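Side-chain contacts in HRDC domain-containing protein (Bifidobacterium adolescentis ATCC 15703, PDB 3CYM), which is uncharacterised but probably binds nucleic acids and acts as a 3'-5' exonuclease of the ribonuclease D type: residues I97-L102 against F133-V138; V138-H141 against L145-A148; T225-M228 against Q232-A235; K269-N274 against D321-P326. All blocks are in the same frame, centred on the assembly; numbering follows the deposited sequence.

Interaction 1. Residues I97-L102 against F133-V138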
loop_
_atom_site.group_PDB
_atom_site.type_symbol
_atom_site.label_atom_id
_atom_site.label_comp_id
_atom_site.label_asym_id
_atom_site.label_seq_id
_atom_site.Cartn_x
_atom_site.Cartn_y
_atom_site.Cartn_z
ATOM N N ILE A 97 5.107 -15.784 4.700
ATOM C CA ILE A 97 3.665 -15.621 4.580
ATOM C C ILE A 97 3.296 -14.184 4.923
ATOM O O ILE A 97 3.567 -13.697 6.036
ATOM C CB ILE A 97 2.866 -16.585 5.478
ATOM C CG1 ILE A 97 3.390 -18.007 5.370
ATOM C CG2 ILE A 97 1.399 -16.571 5.099
ATOM C CD1 ILE A 97 3.133 -18.780 6.615
ATOM N N LEU A 98 2.695 -13.513 3.950
ATOM C CA LEU A 98 2.272 -12.130 4.081
ATOM C C LEU A 98 0.843 -12.029 3.572
ATOM O O LEU A 98 0.458 -12.755 2.657
ATOM C CB LEU A 98 3.185 -11.211 3.261
ATOM C CG LEU A 98 4.513 -10.691 3.839
ATOM C CD1 LEU A 98 5.609 -11.733 3.822
ATOM C CD2 LEU A 98 4.987 -9.470 3.072
ATOM N N HIS A 99 0.052 -11.159 4.190
ATOM C CA HIS A 99 -1.295 -10.862 3.707
ATOM C C HIS A 99 -1.204 -9.530 2.991
ATOM O O HIS A 99 -0.934 -8.512 3.634
ATOM C CB HIS A 99 -2.292 -10.778 4.873
ATOM C CG HIS A 99 -3.723 -10.742 4.437
ATOM N ND1 HIS A 99 -4.445 -11.882 4.155
ATOM C CD2 HIS A 99 -4.561 -9.702 4.212
ATOM C CE1 HIS A 99 -5.667 -11.547 3.785
ATOM N NE2 HIS A 99 -5.763 -10.231 3.812
ATOM N N ASP A 100 -1.401 -9.553 1.671
ATOM C CA ASP A 100 -1.200 -8.393 0.782
ATOM C C ASP A 100 0.262 -7.950 0.843
ATOM O O ASP A 100 0.609 -6.943 1.474
ATOM C CB ASP A 100 -2.187 -7.246 1.099
ATOM C CG ASP A 100 -2.099 -6.079 0.114
ATOM O OD1 ASP A 100 -1.509 -6.219 -0.981
ATOM O OD2 ASP A 100 -2.635 -5.003 0.448
ATOM N N SER A 101 1.105 -8.729 0.172
ATOM C CA SER A 101 2.553 -8.603 0.252
ATOM C C SER A 101 3.113 -7.327 -0.364
ATOM O O SER A 101 4.216 -6.916 -0.019
ATOM C CB SER A 101 3.225 -9.823 -0.383
ATOM O OG SER A 101 2.988 -9.867 -1.783
ATOM N N LEU A 102 2.354 -6.689 -1.252
ATOM C CA LEU A 102 2.790 -5.438 -1.868
ATOM C C LEU A 102 2.900 -4.289 -0.856
ATOM O O LEU A 102 3.605 -3.305 -1.098
ATOM C CB LEU A 102 1.869 -5.065 -3.035
ATOM C CG LEU A 102 2.239 -5.523 -4.458
ATOM C CD1 LEU A 102 3.204 -6.723 -4.533
ATOM C CD2 LEU A 102 0.977 -5.778 -5.300
ATOM N N PHE A 133 -11.699 -10.080 1.635
ATOM C CA PHE A 133 -10.379 -10.698 1.668
ATOM C C PHE A 133 -9.392 -9.975 2.581
ATOM O O PHE A 133 -8.178 -10.038 2.365
ATOM C CB PHE A 133 -9.817 -10.817 0.243
ATOM C CG PHE A 133 -9.939 -9.551 -0.574
ATOM C CD1 PHE A 133 -10.984 -9.395 -1.488
ATOM C CD2 PHE A 133 -8.999 -8.530 -0.450
ATOM C CE1 PHE A 133 -11.095 -8.227 -2.262
ATOM C CE2 PHE A 133 -9.101 -7.359 -1.216
ATOM C CZ PHE A 133 -10.145 -7.213 -2.128
ATOM N N GLY A 134 -9.912 -9.289 3.596
ATOM C CA GLY A 134 -9.071 -8.781 4.671
ATOM C C GLY A 134 -8.623 -9.949 5.536
ATOM O O GLY A 134 -9.189 -11.047 5.444
ATOM N N LEU A 135 -7.612 -9.725 6.375
ATOM C CA LEU A 135 -7.076 -10.788 7.233
ATOM C C LEU A 135 -8.149 -11.458 8.093
ATOM O O LEU A 135 -8.279 -12.677 8.074
ATOM C CB LEU A 135 -5.912 -10.299 8.110
ATOM C CG LEU A 135 -5.240 -11.418 8.920
ATOM C CD1 LEU A 135 -4.634 -12.478 7.978
ATOM C CD2 LEU A 135 -4.199 -10.919 9.920
ATOM N N ALA A 136 -8.932 -10.651 8.803
ATOM C CA ALA A 136 -9.974 -11.154 9.693
ATOM C C ALA A 136 -11.021 -12.044 8.997
ATOM O O ALA A 136 -11.369 -13.111 9.514
ATOM C CB ALA A 136 -10.637 -9.993 10.426
ATOM N N ALA A 137 -11.497 -11.615 7.824
ATOM C CA ALA A 137 -12.484 -12.376 7.033
ATOM C C ALA A 137 -11.932 -13.705 6.503
ATOM O O ALA A 137 -12.652 -14.708 6.456
ATOM C CB ALA A 137 -13.020 -11.523 5.888
ATOM N N VAL A 138 -10.651 -13.694 6.127
ATOM C CA VAL A 138 -9.925 -14.868 5.633
ATOM C C VAL A 138 -9.645 -15.907 6.727
ATOM O O VAL A 138 -9.839 -17.106 6.500
ATOM C CB VAL A 138 -8.609 -14.452 4.878
ATOM C CG1 VAL A 138 -7.685 -15.644 4.612
ATOM C CG2 VAL A 138 -8.949 -13.763 3.568
#

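Interaction 2. Residues V138-H141 against L145-A148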
loop_
_atom_site.group_PDB
_atom_site.type_symbol
_atom_site.label_atom_id
_atom_site.label_comp_id
_atom_site.label_asym_id
_atom_site.label_seq_id
_atom_site.Cartn_x
_atom_site.Cartn_y
_atom_site.Cartn_z
ATOM N N VAL A 138 -10.651 -13.694 6.127
ATOM C CA VAL A 138 -9.925 -14.868 5.633
ATOM C C VAL A 138 -9.645 -15.907 6.727
ATOM O O VAL A 138 -9.839 -17.106 6.500
ATOM C CB VAL A 138 -8.609 -14.452 4.878
ATOM C CG1 VAL A 138 -7.685 -15.644 4.612
ATOM C CG2 VAL A 138 -8.949 -13.763 3.568
ATOM N N THR A 139 -9.187 -15.476 7.902
ATOM C CA THR A 139 -8.946 -16.441 8.986
ATOM C C THR A 139 -10.236 -17.007 9.590
ATOM O O THR A 139 -10.237 -18.132 10.082
ATOM C CB THR A 139 -7.969 -15.944 10.101
ATOM O OG1 THR A 139 -8.107 -16.777 11.257
ATOM C CG2 THR A 139 -8.260 -14.543 10.512
ATOM N N GLU A 140 -11.322 -16.242 9.539
ATOM C CA GLU A 140 -12.625 -16.750 9.994
ATOM C C GLU A 140 -13.177 -17.800 9.027
ATOM O O GLU A 140 -13.749 -18.809 9.452
ATOM C CB GLU A 140 -13.630 -15.612 10.182
ATOM C CG GLU A 140 -14.845 -16.016 11.004
ATOM C CD GLU A 140 -15.808 -14.871 11.283
ATOM O OE1 GLU A 140 -16.958 -14.931 10.795
ATOM O OE2 GLU A 140 -15.429 -13.921 12.002
ATOM N N HIS A 141 -12.983 -17.560 7.731
ATOM C CA HIS A 141 -13.425 -18.481 6.691
ATOM C C HIS A 141 -12.715 -19.832 6.790
ATOM O O HIS A 141 -13.359 -20.868 6.738
ATOM C CB HIS A 141 -13.227 -17.860 5.303
ATOM C CG HIS A 141 -13.756 -18.694 4.177
ATOM N ND1 HIS A 141 -12.978 -19.602 3.491
ATOM C CD2 HIS A 141 -14.982 -18.746 3.605
ATOM C CE1 HIS A 141 -13.700 -20.180 2.549
ATOM N NE2 HIS A 141 -14.921 -19.678 2.598
ATOM N N LEU A 145 -11.747 -18.719 13.256
ATOM C CA LEU A 145 -11.237 -17.877 14.339
ATOM C C LEU A 145 -11.336 -16.396 13.999
ATOM O O LEU A 145 -10.946 -15.971 12.912
ATOM C CB LEU A 145 -9.796 -18.250 14.697
ATOM C CG LEU A 145 -9.513 -19.634 15.279
ATOM C CD1 LEU A 145 -8.017 -19.824 15.406
ATOM C CD2 LEU A 145 -10.192 -19.841 16.627
ATOM N N THR A 146 -11.850 -15.627 14.956
ATOM C CA THR A 146 -12.109 -14.197 14.800
ATOM C C THR A 146 -10.978 -13.378 15.430
ATOM O O THR A 146 -10.594 -13.614 16.575
ATOM C CB THR A 146 -13.479 -13.810 15.448
ATOM O OG1 THR A 146 -14.539 -14.538 14.812
ATOM C CG2 THR A 146 -13.766 -12.307 15.331
ATOM N N LEU A 147 -10.434 -12.436 14.664
ATOM C CA LEU A 147 -9.506 -11.444 15.190
ATOM C C LEU A 147 -10.236 -10.102 15.251
ATOM O O LEU A 147 -10.760 -9.636 14.234
ATOM C CB LEU A 147 -8.260 -11.335 14.298
ATOM C CG LEU A 147 -7.463 -12.602 13.948
ATOM C CD1 LEU A 147 -6.439 -12.316 12.856
ATOM C CD2 LEU A 147 -6.778 -13.213 15.175
ATOM N N ALA A 148 -10.301 -9.502 16.440
ATOM C CA ALA A 148 -10.894 -8.168 16.600
ATOM C C ALA A 148 -9.839 -7.124 16.276
ATOM O O ALA A 148 -9.025 -6.776 17.128
ATOM C CB ALA A 148 -11.421 -7.980 18.013
#

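Interaction 3. Residues T225-M228 against Q232-A235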
loop_
_atom_site.group_PDB
_atom_site.type_symbol
_atom_site.label_atom_id
_atom_site.label_comp_id
_atom_site.label_asym_id
_atom_site.label_seq_id
_atom_site.Cartn_x
_atom_site.Cartn_y
_atom_site.Cartn_z
ATOM N N THR A 225 -8.758 20.270 -8.965
ATOM C CA THR A 225 -9.536 20.467 -10.177
ATOM C C THR A 225 -10.156 21.868 -10.246
ATOM O O THR A 225 -10.328 22.424 -11.328
ATOM C CB THR A 225 -10.594 19.332 -10.356
ATOM O OG1 THR A 225 -11.336 19.540 -11.564
ATOM C CG2 THR A 225 -11.541 19.256 -9.173
ATOM N N GLU A 226 -10.414 22.450 -9.077
ATOM C CA GLU A 226 -10.981 23.787 -8.953
ATOM C C GLU A 226 -9.998 24.891 -9.348
ATOM O O GLU A 226 -10.357 26.068 -9.359
ATOM C CB GLU A 226 -11.430 24.014 -7.509
ATOM C CG GLU A 226 -12.441 23.004 -6.967
ATOM C CD GLU A 226 -12.749 23.221 -5.496
ATOM O OE1 GLU A 226 -12.294 24.239 -4.927
ATOM O OE2 GLU A 226 -13.447 22.372 -4.899
ATOM N N VAL A 227 -8.772 24.494 -9.687
ATOM C CA VAL A 227 -7.645 25.406 -9.871
ATOM C C VAL A 227 -6.881 25.077 -11.173
ATOM O O VAL A 227 -6.001 25.828 -11.604
ATOM C CB VAL A 227 -6.763 25.420 -8.550
ATOM C CG1 VAL A 227 -5.286 25.162 -8.779
ATOM C CG2 VAL A 227 -7.008 26.679 -7.730
ATOM N N MET A 228 -7.279 23.982 -11.824
ATOM C CA MET A 228 -6.623 23.473 -13.046
ATOM C C MET A 228 -6.655 24.363 -14.297
ATOM O O MET A 228 -5.826 24.199 -15.186
ATOM C CB MET A 228 -7.146 22.076 -13.386
ATOM C CG MET A 228 -6.211 20.951 -12.966
ATOM S SD MET A 228 -7.051 19.366 -12.753
ATOM C CE MET A 228 -7.787 19.100 -14.372
ATOM N N GLN A 232 -0.918 29.690 -12.986
ATOM C CA GLN A 232 -0.218 30.393 -11.900
ATOM C C GLN A 232 -0.613 29.838 -10.531
ATOM O O GLN A 232 0.218 29.754 -9.631
ATOM C CB GLN A 232 -0.444 31.908 -11.946
ATOM C CG GLN A 232 0.554 32.691 -11.075
ATOM C CD GLN A 232 0.415 34.196 -11.171
ATOM O OE1 GLN A 232 1.390 34.922 -10.973
ATOM N NE2 GLN A 232 -0.791 34.676 -11.470
ATOM N N ALA A 233 -1.881 29.459 -10.390
ATOM C CA ALA A 233 -2.358 28.768 -9.193
ATOM C C ALA A 233 -1.695 27.405 -9.081
ATOM O O ALA A 233 -1.317 26.981 -7.996
ATOM C CB ALA A 233 -3.864 28.620 -9.226
ATOM N N LEU A 234 -1.536 26.740 -10.220
ATOM C CA LEU A 234 -0.884 25.440 -10.270
ATOM C C LEU A 234 0.589 25.532 -9.899
ATOM O O LEU A 234 1.099 24.651 -9.222
ATOM C CB LEU A 234 -1.093 24.780 -11.633
ATOM C CG LEU A 234 -2.525 24.283 -11.885
ATOM C CD1 LEU A 234 -2.725 23.838 -13.335
ATOM C CD2 LEU A 234 -2.918 23.167 -10.915
ATOM N N ALA A 235 1.243 26.625 -10.293
ATOM C CA ALA A 235 2.614 26.927 -9.865
ATOM C C ALA A 235 2.714 27.135 -8.350
ATOM O O ALA A 235 3.712 26.766 -7.738
ATOM C CB ALA A 235 3.140 28.140 -10.589
#

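Interaction 4. Residues K269-N274 against D321-P326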
loop_
_atom_site.group_PDB
_atom_site.type_symbol
_atom_site.label_atom_id
_atom_site.label_comp_id
_atom_site.label_asym_id
_atom_site.label_seq_id
_atom_site.Cartn_x
_atom_site.Cartn_y
_atom_site.Cartn_z
ATOM N N LYS A 269 -5.821 30.118 -5.182
ATOM C CA LYS A 269 -6.940 30.916 -5.681
ATOM C C LYS A 269 -6.712 32.402 -5.419
ATOM O O LYS A 269 -6.758 33.215 -6.336
ATOM C CB LYS A 269 -8.232 30.483 -4.991
ATOM C CG LYS A 269 -8.908 29.264 -5.584
ATOM C CD LYS A 269 -9.985 28.805 -4.613
ATOM C CE LYS A 269 -11.061 27.985 -5.293
ATOM N NZ LYS A 269 -10.482 26.744 -5.865
ATOM N N ARG A 270 -6.421 32.734 -4.164
ATOM C CA ARG A 270 -6.388 34.117 -3.712
ATOM C C ARG A 270 -5.116 34.873 -4.077
ATOM O O ARG A 270 -5.153 36.093 -4.236
ATOM C CB ARG A 270 -6.599 34.178 -2.204
ATOM C CG ARG A 270 -8.010 33.883 -1.757
ATOM C CD ARG A 270 -8.442 34.978 -0.802
ATOM N NE ARG A 270 -9.195 34.478 0.337
ATOM C CZ ARG A 270 -9.366 35.149 1.472
ATOM N NH1 ARG A 270 -8.827 36.349 1.635
ATOM N NH2 ARG A 270 -10.071 34.612 2.453
ATOM N N LYS A 271 -4.004 34.144 -4.200
ATOM C CA LYS A 271 -2.675 34.715 -4.486
ATOM C C LYS A 271 -2.303 35.959 -3.643
ATOM O O LYS A 271 -2.251 37.072 -4.177
ATOM C CB LYS A 271 -2.527 35.023 -5.981
ATOM C CG LYS A 271 -3.077 33.946 -6.905
ATOM C CD LYS A 271 -2.821 34.292 -8.353
ATOM C CE LYS A 271 -3.111 33.117 -9.257
ATOM N NZ LYS A 271 -4.503 32.649 -9.082
ATOM N N PRO A 272 -2.046 35.772 -2.329
ATOM C CA PRO A 272 -1.598 36.892 -1.502
ATOM C C PRO A 272 -0.230 37.439 -1.948
ATOM O O PRO A 272 0.728 36.683 -2.091
ATOM C CB PRO A 272 -1.515 36.278 -0.099
ATOM C CG PRO A 272 -1.322 34.811 -0.333
ATOM C CD PRO A 272 -2.135 34.518 -1.554
ATOM N N HIS A 273 -0.158 38.742 -2.192
ATOM C CA HIS A 273 1.053 39.368 -2.725
ATOM C C HIS A 273 1.914 39.968 -1.618
ATOM O O HIS A 273 3.089 40.284 -1.836
ATOM C CB HIS A 273 0.697 40.454 -3.747
ATOM C CG HIS A 273 -0.076 39.944 -4.921
ATOM N ND1 HIS A 273 -1.443 40.089 -5.031
ATOM C CD2 HIS A 273 0.325 39.281 -6.032
ATOM C CE1 HIS A 273 -1.850 39.541 -6.164
ATOM N NE2 HIS A 273 -0.797 39.041 -6.788
ATOM N N ASN A 274 1.317 40.138 -0.442
ATOM C CA ASN A 274 2.027 40.679 0.707
ATOM C C ASN A 274 1.649 39.999 2.022
ATOM O O ASN A 274 0.847 39.069 2.033
ATOM C CB ASN A 274 1.846 42.200 0.786
ATOM C CG ASN A 274 0.398 42.627 0.834
ATOM O OD1 ASN A 274 -0.342 42.291 1.758
ATOM N ND2 ASN A 274 -0.008 43.412 -0.152
ATOM N N ASP A 321 7.860 33.277 -4.118
ATOM C CA ASP A 321 8.675 32.584 -5.122
ATOM C C ASP A 321 7.853 32.091 -6.303
ATOM O O ASP A 321 8.224 32.305 -7.457
ATOM C CB ASP A 321 9.393 31.390 -4.492
ATOM C CG ASP A 321 10.366 31.797 -3.410
ATOM O OD1 ASP A 321 10.759 32.987 -3.371
ATOM O OD2 ASP A 321 10.735 30.924 -2.591
ATOM N N ALA A 322 6.734 31.437 -5.998
ATOM C CA ALA A 322 5.818 30.930 -7.006
ATOM C C ALA A 322 5.260 32.047 -7.898
ATOM O O ALA A 322 5.126 31.870 -9.109
ATOM C CB ALA A 322 4.696 30.167 -6.334
ATOM N N LEU A 323 4.961 33.196 -7.292
ATOM C CA LEU A 323 4.388 34.340 -7.994
ATOM C C LEU A 323 5.459 35.155 -8.738
ATOM O O LEU A 323 5.133 36.044 -9.528
ATOM C CB LEU A 323 3.599 35.241 -7.017
ATOM C CG LEU A 323 2.211 34.794 -6.524
ATOM C CD1 LEU A 323 1.736 35.629 -5.351
ATOM C CD2 LEU A 323 1.159 34.831 -7.635
ATOM N N ALA A 324 6.729 34.855 -8.475
ATOM C CA ALA A 324 7.847 35.505 -9.159
ATOM C C ALA A 324 8.332 34.683 -10.360
ATOM O O ALA A 324 9.260 35.091 -11.067
ATOM C CB ALA A 324 8.991 35.761 -8.185
ATOM N N LEU A 325 7.706 33.526 -10.578
ATOM C CA LEU A 325 8.024 32.654 -11.708
ATOM C C LEU A 325 7.605 33.261 -13.041
ATOM O O LEU A 325 6.506 33.812 -13.142
ATOM C CB LEU A 325 7.323 31.299 -11.568
ATOM C CG LEU A 325 7.980 30.183 -10.769
ATOM C CD1 LEU A 325 7.178 28.918 -10.999
ATOM C CD2 LEU A 325 9.408 29.982 -11.208
ATOM N N PRO A 326 8.476 33.151 -14.066
ATOM C CA PRO A 326 8.091 33.512 -15.429
ATOM C C PRO A 326 6.957 32.593 -15.885
ATOM O O PRO A 326 7.009 31.394 -15.609
ATOM C CB PRO A 326 9.361 33.233 -16.243
ATOM C CG PRO A 326 10.478 33.225 -15.245
ATOM C CD PRO A 326 9.871 32.675 -13.996
#

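Interaction 1. Residues I97-L102 against F133-V138
The His99 side chain reaches from the end of strand 95-98 to the start of helix 135-143. Phe133 supplies its backbone oxygen. His99 NE2 donates to Phe133 O at 2.8 Å, but the bond is bent, with an angle of 134° at the hydrogen. The oxygen lies near the plane of the imidazole, at its edge. Gly134 follows as the N-cap residue, and its carbonyl carbon is 3.4 Å from His99 NE2. Leu135 then covers one face of the ring. Its CB stands 4.2 Å from the ring centroid, almost on the normal, which makes a CH-pi contact. The CG of Leu135 lies anti to the backbone N (chi1 -174°), and this brings CD1 to 3.9 Å from His99 ND1. One turn on, Val138 CG2 meets His99 CE1 at the ring edge, 4.0 Å away. Both ring nitrogens are engaged, since ND1 is hydrogen-bonded to Thr121 OG1. Without the imidazole, as with an alanine here, Phe133 O and Thr121 OG1 would probably each lose a partner, and Leu135 CB the ring under it. The ring is about 6 Å from a bound sodium ion, in the part of the chain assigned to the 3'-5' exonuclease family. Two hydrogen bonds, one at each ring nitrogen, and an apolar cover on one face should together limit rotation of the imidazole.

Interaction 2. Residues V138-H141 against L145-A148
Thr146 OG1 donates a hydrogen bond of 3.0 Å to Glu140 OE2. The hydroxyl comes from above the carboxylate plane, 50° out of it. The two side chains lie alongside each other and point the same way. Glu140 has CG anti to its own nitrogen (chi1 -164°) and an extended chain, which carries the carboxylate out to the threonine. Leu145 O takes a CA-H...O contact from Glu140 CA at 3.5 Å. Thr139 is modelled in two conformers. In one of them OG1 is 3.4 Å from Leu145 O, a weak bond that is therefore doubtful. The packing lies beyond these polar links. In the same conformer Thr139 CG2 touches Leu147 CD1 at 3.7 Å, and these side chains cross at about a right angle. This contact too depends on the conformer. Strand 145-146 pairs in parallel with strand 8-9 through backbone bonds from Thr146 to Lys8 and Leu10. The result is a tight helix-to-strand turn. The chain leaves helix 135-143 and folds back at once along its last turns. This happens in the RNase H-like exonuclease domain, where the short strand pairs with strand 8-9 apart from the six-stranded mixed sheet.

Interaction 3. Residues T225-M228 against Q232-A235
Val227 CG1 is wedged between two side chains of helix 231-250. It lies 3.8 Å from Ala233 CB and 3.8 Å from Leu234 CD2. Its other methyl, CG2, is 4.0 Å from Ala233 CB, so both branches of the valine rest on the alanine. Val227 and Leu234 slide past each other in opposite directions. Leu234 CG lies anti to its carbonyl carbon (chi1 -72°), and the end of the side chain turns back to the loop. This is the tight part of the contact, and all three residues are buried. Helix 261-270 adds to it, with Lys269 touching Val227 and Ala268 touching Ala233.

Helix 231-250 belongs to the HRDC region, a helical module often associated with nucleic acid binding. A 3-10 turn that runs through 225-226 leads into helix 231-250, and the chain doubles back on the first turns of that helix. Asp230 lies at the bend, and its OD1 makes weak hydrogen bonds to the backbone nitrogens of Gln232 and Ala233.

The other side is looser. Met228 is exposed, and its CB points away from the helix. Its CG approaches Leu234 CD2 only to 4.5 Å. The closer meeting there is with the backbone, where Leu234 CD1 lies 3.6 Å from Met228 O. The Met228 side chain also touches Met219, a residue of the preceding loop.

Interaction 4. Residues K269-N274 against D321-P326
Leu323, by helix 312-323, points its side chain into the turn after helix 261-270. Its two methyls divide the work. CD2 lies against the aliphatic part of Lys271, 4.0 Å from CB and 4.1 Å from CD. CD1 sits 3.6 Å from Pro272 O and 4.0 Å from His273 CD2. The leucine and lysine side chains meet at a slant. His273 and Leu323 cross at about a right angle.

Lys271 is the first residue beyond the helix and has a positive phi of 46°. Its CB faces Leu323, but the amino end leads away. The chain bends at chi4 (57°), where NZ forms a salt bridge with Asp230 OD2 and a hydrogen bond with Ala268 O. Its methylenes are thus left to pack while the charge is paired to one side. His273 turns its ring back towards the leucine, with Lys271 O above one ring face.

Helix 231-250 borders the same contact, since Gln232 touches both Lys271 and Leu323. Cutting Leu323 back to an alanine would probably take the methyl contact from His273 CD2 and open a gap beside the Lys271 methylenes. The contact joins the turn at 271-273 of the HRDC region to segment 321-326. Across it the two segments meet through van der Waals contact with a single leucine, whereas the Lys271 ammonium is paired with Asp230, outside the two segments.

How the interactions relate
The four contacts form two pairs that follow one another along the chain. Interactions 1 and 2 lie in the exonuclease domain, with centres 11 Å apart. They share Val138 and helix 135-143, and Leu135 CD2 touches Leu147 CD1 at 3.9 Å. Interaction 1 links the central sheet to the start of that helix, and interaction 2 lies at its end. Interactions 3 and 4 each have one segment in the HRDC region, and their centres are 12 Å apart. The Glu226-Lys269 salt bridge joins them, and Ala235 O packs on Ala322 CB. Interactions 2 and 4 are 54 Å apart between centres, so the pairs describe separate modules of one chain.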